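Local coordinates for uncharacterized protein YhfS (Escherichia coli, PDB 4J8L) that is of unknown function but carries covalently attached pyridoxal 5'-phosphate and may have cysteine synthase activity, at residues Glu13-Gln18 and Ala242-Ala247; Phe63-Ala68 and Ile181-Gly186; Leu93-Ala98 and Leu113-Val118; Ser278-Val283 and Arg339-Arg344. All blocks are in the same frame, centred on the assembly; numbering follows the deposited sequence. Where two conformers were deposited one is given.

Contact 1 (Glu13-Gln18 and Ala242-Ala247); sequences EAQQKQ and APVMHA
Ala14 meets Pro243 where helices 11-28 and 229-261 pack side by side as a nearly antiparallel pair. The axes of the two short segments approach to 7.8 Å and run at 166° to each other, a close spacing made possible by small side chains in the interface. The apolar part of the contact gathers round the methyl of Ala14. Its CB lies 3.4 Å from the carbonyl O of Pro243 and also touches CB of the proline ring and CG2 of Val244. One turn further along, Ala247 brings its own CB to 3.7 Å from Ala14 CB, methyl against methyl. Pro243 in turn sets the CB-CG side of its ring against the backbone of helix 11-28, with CB 3.5 Å from Ala14 O and CG near the N of Gln18. Lys17 offers just its CB to the proline; beyond CB the chain turns off, and NZ is hydrogen-bonded to Ala179 O.

The polar part runs through a water, since no hydrogen bond joins the segments directly. Helix 229-261 is kinked here: Pro243 has no N-H to give, and Val244 N has no bond to the preceding turn. The water accepts from Val244 N at 2.9 Å, in place of the missing backbone acceptor, and donates to Gln18 OE1 at 2.7 Å. Gln18 has CG anti to the backbone N (chi1 175°) and an extended chain beyond it, reaching across to Val244. There OE1 touches a methyl as well as the water, lying 3.3 Å from Val244 CG2.

Contact 2 (Phe63-Ala68 and Ile181-Gly186); sequences FHAQAA and IGCECG
Phe63 lies with one face of its ring under the CD1 methyl of Ile181, a CH-pi contact in which CD1 stands 4.0 Å from the ring centroid and 29° off the normal. The methyl is nearest to the ring atom CD1 of Phe63, while Glu184 OE2 lies at the ring edge. Beside this, Cys183 SG rests against Phe63 O and CB.

His64, the C-prime residue of the Schellman motif ending helix 50-62, points its ring at Glu184. ND1 donates to Glu184 OE2 over 2.8 Å, the acceptor lying in the ring plane and ND1 on the anti side of the carboxylate. The other oxygen, OE1, accepts from Ile181 N at 2.9 Å through its anti lone pair, so the carboxylate is held at both oxygens. A water donates to His64 O and to Cys183 O, bridging the two backbones. An alanine in place of Glu184 would probably leave His64 ND1 and Ile181 N without these acceptors and the imidazole free to turn.

One carboxylate thus ties the helix-ending turn to the loop before strand 189-193, and its negative charge probably stabilises a proton on His64.

Contact 3 (Leu93-Ala98 and Leu113-Val118); sequences LLVHDA and LTLITV
Leu93 and Leu115 lie side by side and point the same way, neighbours on two parallel strands, with CD2 of one 4.0 Å from CD2 of the other. Leu113 closes the start of this row: its CD1 sits 4.1 Å from Leu93 CD2, the two chains meeting at a slant. Further along the same face Val95 stands beside Thr117, whose OG1 approaches the Val95 CG2 methyl. Ile108 of helix 102-111 covers Leu93 and Leu115.

On the other face the packing is crosswise. Leu94 and Ile116 meet at about a right angle, Leu94 CD1 touching Ile116 CG2 at 3.7 Å. The same CD1 also lies 3.7 Å from Val118 CG1. Leu126 and Val129 of helix 123-133 pack onto this face.

Beneath the side chains the backbones alternate as parallel strands do: Val95 N donates to Ile116 O at 2.8 Å, and Val118 N returns a longer bond of 3.2 Å to Val95 O. At the end of the ladder Asp97, centre of an inverse gamma turn, lies crosswise to Thr117, its CB 3.6 Å from Thr117 CG2. The His96 ring keeps an edge near Val118 O, while ND1 bonds to Phe120 N and NE2 to Asp149 OD1.

The axes of the two short strand segments diverge by 39°, and the strands are joined through helix 102-111, a beta-alpha-beta crossover. Strand 114-118 forms one edge of the mixed seven-stranded sheet, whose strand order is characteristic of the large domain of fold type I pyridoxal phosphate enzymes.

Contact 4 (Ser278-Val283 and Arg339-Arg344); sequences SKVLIV and RINPNR
Strands 279-285 and 337-341 are the two inner strands of the antiparallel four-stranded sheet in the C-terminal part of the chain, and Leu281 faces Ile340 across them as a hydrogen-bonded pair. Leu281 N donates to Ile340 O at 3.0 Å, and Ile340 N gives back a bond of 2.9 Å to Leu281 O. The same Leu281 O also receives a CA-H...O contact from Arg339 CA at 3.3 Å.

Leu281 and Ile340 send their side chains to one face of the sheet, where Leu281 packs on Ser253 and Leu256 of helix 229-261. Ile340 CD1 meets Val283 CG2 at 4.0 Å, the two side chains crossing at a slant. On the other face the aliphatic start of Arg339 runs near Ile282, and its guanidinium leaves to bond with Ala276 O and Arg321 O.

Val280 is pressed against the strand opposite, its CB 3.4 Å from Ile340 O. Its CG1 meets the side of Asn341, 3.8 Å from ND2, the two chains crossing at about a right angle. With CG anti to its backbone N (chi1 -173°), Asn341 carries its amide group beside Val280 CG1. OD1 accepts from Asn343 N at 3.1 Å, an Asx turn that bends the chain as the strand ends. ND2 donates to Glu310 OE2. An alanine here would probably leave Glu310 without this donor and Asn343 N without its acceptor, loosening the turn.

Each end of the Asn341 amide is therefore used, and ND2 shares Glu310 OE2 with Ser278 OG, so both segments are tied to one carboxylate oxygen.

How the contacts relate
Contacts 2 and 3 both reach the larger sheet, contact 2 at the start of strand 67-72 and contact 3 at the opposite edge, strand 114-118; their centres are about 23 Å apart. Contact 4 builds the second, smaller sheet, and its centre is about 28 Å from that of contact 2. Contact 1 lies beside both regions: its centre is about 18 Å from the centres of contacts 2 and 4, but it touches only contact 4, where Met245 O is 3.6 Å from Arg344 NH1. Helix 229-261 supplies Met245 and also packs on Leu281. The covalently bound pyridoxal phosphate is on Lys196; Phe198, two residues on, meets His246 of contact 1 and Arg344 of contact 4, so this junction probably lies near the cofactor.

Contact 1 (Glu13-Gln18 and Ala242-Ala247)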
# COMPACT_ATOMS: atom_id res chain seq x y z
N GLU A 13 -5.40 18.77 -0.59
CA GLU A 13 -5.68 17.68 -1.54
C GLU A 13 -6.34 16.49 -0.85
O GLU A 13 -7.25 15.85 -1.39
CB GLU A 13 -4.40 17.24 -2.27
CG GLU A 13 -3.88 18.27 -3.26
CD GLU A 13 -2.47 18.00 -3.70
OE1 GLU A 13 -1.70 17.36 -2.94
OE2 GLU A 13 -2.11 18.43 -4.82
N ALA A 14 -5.88 16.18 0.36
CA ALA A 14 -6.41 15.07 1.13
C ALA A 14 -7.88 15.28 1.51
O ALA A 14 -8.67 14.35 1.44
CB ALA A 14 -5.56 14.81 2.38
N GLN A 15 -8.23 16.51 1.90
CA GLN A 15 -9.62 16.84 2.22
C GLN A 15 -10.50 16.58 1.00
O GLN A 15 -11.61 16.06 1.12
CB GLN A 15 -9.78 18.32 2.59
CG GLN A 15 -9.19 18.74 3.90
CD GLN A 15 -9.60 20.15 4.27
OE1 GLN A 15 -9.91 20.44 5.42
NE2 GLN A 15 -9.61 21.05 3.29
N GLN A 16 -10.01 16.97 -0.17
CA GLN A 16 -10.79 16.80 -1.39
C GLN A 16 -11.04 15.33 -1.69
O GLN A 16 -12.12 14.97 -2.15
CB GLN A 16 -10.13 17.52 -2.57
CG GLN A 16 -10.16 19.04 -2.43
CD GLN A 16 -11.57 19.59 -2.31
OE1 GLN A 16 -12.48 19.15 -3.02
NE2 GLN A 16 -11.76 20.55 -1.41
N LYS A 17 -10.06 14.48 -1.41
CA LYS A 17 -10.25 13.04 -1.59
C LYS A 17 -11.26 12.50 -0.59
O LYS A 17 -12.09 11.65 -0.93
CB LYS A 17 -8.93 12.27 -1.47
CG LYS A 17 -8.09 12.35 -2.73
CD LYS A 17 -7.17 11.15 -2.87
CE LYS A 17 -6.36 11.27 -4.15
NZ LYS A 17 -7.19 11.20 -5.39
N GLN A 18 -11.17 12.99 0.65
CA GLN A 18 -12.12 12.60 1.68
C GLN A 18 -13.53 13.00 1.23
O GLN A 18 -14.45 12.18 1.27
CB GLN A 18 -11.80 13.30 3.01
CG GLN A 18 -12.83 13.03 4.10
CD GLN A 18 -12.59 13.88 5.33
OE1 GLN A 18 -11.45 14.08 5.73
NE2 GLN A 18 -13.67 14.40 5.93
N ALA A 242 -8.60 8.06 6.16
CA ALA A 242 -7.23 7.84 5.67
C ALA A 242 -6.51 9.05 5.05
O ALA A 242 -5.37 9.33 5.45
CB ALA A 242 -7.16 6.61 4.75
N PRO A 243 -7.14 9.75 4.10
CA PRO A 243 -6.32 10.75 3.41
C PRO A 243 -5.85 11.89 4.31
O PRO A 243 -4.66 12.20 4.30
CB PRO A 243 -7.21 11.24 2.25
CG PRO A 243 -8.59 10.79 2.58
CD PRO A 243 -8.46 9.58 3.46
N VAL A 244 -6.74 12.48 5.11
CA VAL A 244 -6.32 13.61 5.94
C VAL A 244 -5.31 13.18 7.01
O VAL A 244 -4.32 13.88 7.25
CB VAL A 244 -7.53 14.35 6.56
CG1 VAL A 244 -7.08 15.31 7.65
CG2 VAL A 244 -8.29 15.10 5.47
N MSE A 245 -5.54 12.02 7.64
CA MSE A 245 -4.62 11.59 8.70
C MSE A 245 -3.25 11.28 8.12
O MSE A 245 -2.23 11.57 8.75
CB MSE A 245 -5.20 10.42 9.49
CG MSE A 245 -6.59 10.76 10.06
SE MSE A 245 -6.59 12.21 11.39
CE MSE A 245 -5.29 11.31 12.47
N HIS A 246 -3.21 10.76 6.90
CA HIS A 246 -1.91 10.55 6.29
C HIS A 246 -1.23 11.83 5.80
O HIS A 246 -0.01 11.91 5.81
CB HIS A 246 -1.99 9.46 5.21
CG HIS A 246 -2.00 8.09 5.78
ND1 HIS A 246 -0.86 7.51 6.32
CD2 HIS A 246 -3.00 7.19 5.96
CE1 HIS A 246 -1.16 6.31 6.78
NE2 HIS A 246 -2.45 6.09 6.57
N ALA A 247 -2.02 12.83 5.41
CA ALA A 247 -1.44 14.10 5.02
C ALA A 247 -0.82 14.75 6.25
O ALA A 247 0.22 15.39 6.16
CB ALA A 247 -2.48 15.01 4.41
O HOH W 1 -9.57 12.10 5.58

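Contact 2 (Phe63-Ala68 and Ile181-Gly186)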
# COMPACT_ATOMS: atom_id res chain seq x y z
N PHE A 63 -12.66 5.55 -6.89
CA PHE A 63 -11.38 5.34 -7.56
C PHE A 63 -11.49 5.27 -9.09
O PHE A 63 -10.63 4.70 -9.75
CB PHE A 63 -10.65 4.12 -6.99
CG PHE A 63 -10.24 4.28 -5.55
CD1 PHE A 63 -9.22 5.15 -5.20
CD2 PHE A 63 -10.86 3.55 -4.54
CE1 PHE A 63 -8.83 5.31 -3.88
CE2 PHE A 63 -10.47 3.69 -3.22
CZ PHE A 63 -9.46 4.59 -2.89
N HIS A 64 -12.56 5.87 -9.62
CA HIS A 64 -12.71 6.09 -11.06
C HIS A 64 -12.58 4.80 -11.86
O HIS A 64 -11.92 4.76 -12.90
CB HIS A 64 -11.71 7.16 -11.52
CG HIS A 64 -11.81 8.43 -10.73
ND1 HIS A 64 -10.98 8.71 -9.66
CD2 HIS A 64 -12.66 9.47 -10.83
CE1 HIS A 64 -11.31 9.88 -9.15
NE2 HIS A 64 -12.32 10.37 -9.85
N ALA A 65 -13.23 3.76 -11.35
CA ALA A 65 -13.16 2.44 -11.94
C ALA A 65 -14.57 1.94 -12.26
O ALA A 65 -15.56 2.48 -11.76
CB ALA A 65 -12.45 1.47 -11.00
N GLN A 66 -14.64 0.92 -13.09
CA GLN A 66 -15.92 0.34 -13.46
C GLN A 66 -16.55 -0.45 -12.32
O GLN A 66 -17.78 -0.45 -12.16
CB GLN A 66 -15.73 -0.57 -14.66
CG GLN A 66 -15.38 0.18 -15.92
CD GLN A 66 -15.22 -0.72 -17.12
OE1 GLN A 66 -15.01 -1.92 -16.98
NE2 GLN A 66 -15.35 -0.15 -18.31
N ALA A 67 -15.71 -1.12 -11.54
CA ALA A 67 -16.21 -2.07 -10.55
C ALA A 67 -15.20 -2.32 -9.44
O ALA A 67 -14.03 -1.93 -9.53
CB ALA A 67 -16.57 -3.38 -11.24
N ALA A 68 -15.66 -2.96 -8.37
CA ALA A 68 -14.77 -3.37 -7.29
C ALA A 68 -15.28 -4.62 -6.58
O ALA A 68 -16.47 -4.93 -6.61
CB ALA A 68 -14.58 -2.23 -6.28
N ILE A 181 -4.08 6.07 -7.80
CA ILE A 181 -3.67 4.67 -7.70
C ILE A 181 -3.73 4.02 -9.09
O ILE A 181 -4.18 4.65 -10.04
CB ILE A 181 -4.48 3.87 -6.66
CG1 ILE A 181 -5.96 3.77 -7.03
CG2 ILE A 181 -4.37 4.53 -5.29
CD1 ILE A 181 -6.72 2.78 -6.15
N GLY A 182 -3.28 2.78 -9.19
CA GLY A 182 -3.11 2.13 -10.49
C GLY A 182 -4.31 2.21 -11.42
O GLY A 182 -4.17 2.61 -12.58
N CYS A 183 -5.49 1.85 -10.93
CA CYS A 183 -6.68 1.85 -11.78
C CYS A 183 -7.10 3.25 -12.21
O CYS A 183 -7.96 3.40 -13.09
CB CYS A 183 -7.86 1.14 -11.09
SG CYS A 183 -8.46 1.94 -9.59
N GLU A 184 -6.52 4.27 -11.60
CA GLU A 184 -6.82 5.65 -11.96
C GLU A 184 -5.83 6.20 -12.98
O GLU A 184 -6.01 7.31 -13.49
CB GLU A 184 -6.84 6.56 -10.73
CG GLU A 184 -7.84 6.12 -9.67
CD GLU A 184 -7.82 7.02 -8.45
OE1 GLU A 184 -6.78 7.08 -7.76
OE2 GLU A 184 -8.86 7.67 -8.18
N CYS A 185 -4.77 5.45 -13.26
CA CYS A 185 -3.78 5.92 -14.22
C CYS A 185 -3.29 4.84 -15.19
O CYS A 185 -2.13 4.87 -15.64
CB CYS A 185 -2.61 6.61 -13.51
SG CYS A 185 -1.64 5.58 -12.37
N GLY A 186 -4.16 3.90 -15.52
CA GLY A 186 -3.87 2.98 -16.60
C GLY A 186 -3.96 1.48 -16.34
O GLY A 186 -4.00 0.70 -17.29
O HOH W 2 -10.47 2.56 -14.14

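Contact 3 (Leu93-Ala98 and Leu113-Val118)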
# COMPACT_ATOMS: atom_id res chain seq x y z
N LEU A 93 4.25 -13.90 -16.56
CA LEU A 93 3.99 -12.65 -15.86
C LEU A 93 5.21 -11.74 -15.89
O LEU A 93 6.31 -12.15 -15.51
CB LEU A 93 3.59 -12.92 -14.40
CG LEU A 93 3.38 -11.68 -13.53
CD1 LEU A 93 2.10 -10.94 -13.93
CD2 LEU A 93 3.37 -12.03 -12.04
N LEU A 94 5.03 -10.52 -16.36
CA LEU A 94 6.11 -9.55 -16.36
C LEU A 94 6.21 -8.85 -15.00
O LEU A 94 5.21 -8.37 -14.45
CB LEU A 94 5.91 -8.51 -17.46
CG LEU A 94 7.00 -7.45 -17.56
CD1 LEU A 94 8.19 -7.97 -18.36
CD2 LEU A 94 6.47 -6.17 -18.18
N VAL A 95 7.42 -8.81 -14.45
CA VAL A 95 7.69 -8.08 -13.21
C VAL A 95 8.95 -7.22 -13.34
O VAL A 95 9.80 -7.44 -14.21
CB VAL A 95 7.85 -9.02 -11.99
CG1 VAL A 95 6.55 -9.76 -11.70
CG2 VAL A 95 8.99 -10.00 -12.21
N HIS A 96 9.06 -6.25 -12.44
CA HIS A 96 10.20 -5.34 -12.38
C HIS A 96 11.45 -6.07 -11.87
O HIS A 96 11.34 -7.05 -11.13
CB HIS A 96 9.83 -4.17 -11.46
CG HIS A 96 10.95 -3.21 -11.20
ND1 HIS A 96 11.79 -2.74 -12.18
CD2 HIS A 96 11.34 -2.60 -10.05
CE1 HIS A 96 12.66 -1.90 -11.65
NE2 HIS A 96 12.41 -1.80 -10.36
N ASP A 97 12.62 -5.59 -12.28
CA ASP A 97 13.90 -6.15 -11.85
C ASP A 97 14.26 -5.67 -10.45
O ASP A 97 15.12 -4.80 -10.28
CB ASP A 97 15.01 -5.79 -12.85
CG ASP A 97 16.32 -6.52 -12.58
OD1 ASP A 97 16.35 -7.42 -11.72
OD2 ASP A 97 17.32 -6.18 -13.25
N ALA A 98 13.59 -6.25 -9.46
CA ALA A 98 13.75 -5.89 -8.06
C ALA A 98 13.02 -6.96 -7.25
O ALA A 98 12.21 -7.70 -7.81
CB ALA A 98 13.13 -4.52 -7.79
N LEU A 113 3.63 -19.78 -12.37
CA LEU A 113 3.86 -18.78 -13.41
C LEU A 113 5.33 -18.72 -13.79
O LEU A 113 6.21 -18.99 -12.97
CB LEU A 113 3.41 -17.40 -12.93
CG LEU A 113 1.96 -17.26 -12.50
CD1 LEU A 113 1.66 -15.81 -12.12
CD2 LEU A 113 1.04 -17.72 -13.62
N THR A 114 5.58 -18.34 -15.04
CA THR A 114 6.92 -18.05 -15.51
C THR A 114 7.12 -16.55 -15.41
O THR A 114 6.31 -15.78 -15.91
CB THR A 114 7.09 -18.48 -16.97
OG1 THR A 114 6.98 -19.90 -17.05
CG2 THR A 114 8.45 -18.05 -17.50
N LEU A 115 8.19 -16.12 -14.74
CA LEU A 115 8.45 -14.69 -14.60
C LEU A 115 9.33 -14.16 -15.72
O LEU A 115 10.33 -14.78 -16.12
CB LEU A 115 9.09 -14.38 -13.25
CG LEU A 115 8.23 -14.65 -12.03
CD1 LEU A 115 8.92 -14.16 -10.76
CD2 LEU A 115 6.86 -13.99 -12.18
N ILE A 116 8.94 -13.00 -16.25
CA ILE A 116 9.76 -12.27 -17.21
C ILE A 116 10.13 -10.96 -16.53
O ILE A 116 9.26 -10.22 -16.08
CB ILE A 116 8.97 -11.94 -18.48
CG1 ILE A 116 8.48 -13.22 -19.16
CG2 ILE A 116 9.82 -11.11 -19.44
CD1 ILE A 116 7.56 -12.96 -20.34
N THR A 117 11.43 -10.69 -16.44
CA THR A 117 11.91 -9.57 -15.65
C THR A 117 12.51 -8.49 -16.55
O THR A 117 13.20 -8.80 -17.52
CB THR A 117 12.98 -10.05 -14.66
OG1 THR A 117 12.39 -11.00 -13.76
CG2 THR A 117 13.53 -8.91 -13.87
N VAL A 118 12.25 -7.23 -16.22
CA VAL A 118 12.85 -6.10 -16.92
C VAL A 118 12.89 -4.90 -15.97
O VAL A 118 12.08 -4.81 -15.04
CB VAL A 118 12.08 -5.75 -18.21
CG1 VAL A 118 10.68 -5.24 -17.87
CG2 VAL A 118 12.84 -4.72 -19.04

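Contact 4 (Ser278-Val283 and Arg339-Arg344)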
# COMPACT_ATOMS: atom_id res chain seq x y z
N SER A 278 6.57 1.65 2.57
CA SER A 278 5.74 2.82 2.80
C SER A 278 6.67 4.00 3.03
O SER A 278 7.83 3.82 3.36
CB SER A 278 4.82 2.63 4.01
OG SER A 278 3.85 3.67 4.09
N LYS A 279 6.15 5.22 2.86
CA LYS A 279 6.98 6.41 3.00
C LYS A 279 7.26 6.66 4.48
O LYS A 279 6.34 6.90 5.27
CB LYS A 279 6.31 7.60 2.31
CG LYS A 279 7.19 8.82 2.09
CD LYS A 279 6.49 9.81 1.16
CE LYS A 279 7.25 11.11 1.05
NZ LYS A 279 6.55 12.10 0.16
N VAL A 280 8.54 6.57 4.85
CA VAL A 280 8.99 6.63 6.23
C VAL A 280 10.35 7.33 6.29
O VAL A 280 10.93 7.67 5.25
CB VAL A 280 9.19 5.21 6.83
CG1 VAL A 280 7.87 4.47 6.90
CG2 VAL A 280 10.21 4.43 6.02
N LEU A 281 10.86 7.55 7.49
CA LEU A 281 12.21 8.06 7.66
C LEU A 281 13.23 6.95 7.86
O LEU A 281 12.97 5.97 8.56
CB LEU A 281 12.30 9.01 8.86
CG LEU A 281 12.16 10.49 8.49
CD1 LEU A 281 10.70 10.85 8.42
CD2 LEU A 281 12.93 11.38 9.45
N ILE A 282 14.39 7.10 7.24
CA ILE A 282 15.52 6.23 7.54
C ILE A 282 16.57 7.05 8.25
O ILE A 282 17.09 8.03 7.70
CB ILE A 282 16.11 5.61 6.28
CG1 ILE A 282 15.09 4.66 5.65
CG2 ILE A 282 17.39 4.86 6.61
CD1 ILE A 282 15.30 4.45 4.20
N VAL A 283 16.88 6.65 9.47
CA VAL A 283 17.79 7.42 10.31
C VAL A 283 19.04 6.60 10.61
O VAL A 283 18.95 5.49 11.13
CB VAL A 283 17.12 7.80 11.63
CG1 VAL A 283 18.06 8.60 12.49
CG2 VAL A 283 15.84 8.61 11.35
N ARG A 339 14.33 2.37 10.73
CA ARG A 339 13.17 3.00 10.09
C ARG A 339 12.26 3.61 11.14
O ARG A 339 12.05 3.02 12.20
CB ARG A 339 12.37 1.98 9.28
CG ARG A 339 12.97 1.63 7.93
CD ARG A 339 12.09 0.64 7.16
NE ARG A 339 12.08 -0.68 7.78
CZ ARG A 339 11.43 -1.74 7.31
NH1 ARG A 339 10.71 -1.63 6.19
NH2 ARG A 339 11.48 -2.90 7.95
N ILE A 340 11.72 4.79 10.84
CA ILE A 340 10.71 5.40 11.71
C ILE A 340 9.47 5.76 10.91
O ILE A 340 9.55 6.52 9.95
CB ILE A 340 11.22 6.67 12.40
CG1 ILE A 340 12.42 6.36 13.29
CG2 ILE A 340 10.12 7.28 13.29
CD1 ILE A 340 13.00 7.59 13.95
N ASN A 341 8.32 5.20 11.31
CA ASN A 341 7.04 5.60 10.74
C ASN A 341 6.30 6.33 11.85
O ASN A 341 5.87 5.72 12.83
CB ASN A 341 6.25 4.37 10.30
CG ASN A 341 4.98 4.72 9.54
OD1 ASN A 341 4.37 5.76 9.78
ND2 ASN A 341 4.58 3.85 8.62
N PRO A 342 6.17 7.66 11.72
CA PRO A 342 5.57 8.45 12.80
C PRO A 342 4.13 8.06 13.15
O PRO A 342 3.68 8.41 14.24
CB PRO A 342 5.58 9.87 12.23
CG PRO A 342 6.72 9.87 11.25
CD PRO A 342 6.64 8.51 10.61
N ASN A 343 3.43 7.37 12.25
CA ASN A 343 2.03 7.06 12.51
C ASN A 343 1.27 8.33 12.91
O ASN A 343 1.35 9.32 12.19
CB ASN A 343 1.87 5.92 13.52
CG ASN A 343 2.30 4.57 12.94
OD1 ASN A 343 2.05 4.29 11.77
ND2 ASN A 343 2.95 3.74 13.75
N ARG A 344 0.60 8.33 14.06
CA ARG A 344 -0.24 9.47 14.44
C ARG A 344 0.49 10.49 15.32
O ARG A 344 -0.13 11.47 15.77
CB ARG A 344 -1.51 9.00 15.16
CG ARG A 344 -2.29 7.89 14.46
CD ARG A 344 -3.16 8.39 13.30
NE ARG A 344 -2.39 8.84 12.13
CZ ARG A 344 -1.76 8.03 11.28
NH1 ARG A 344 -1.11 8.54 10.25
NH2 ARG A 344 -1.75 6.72 11.47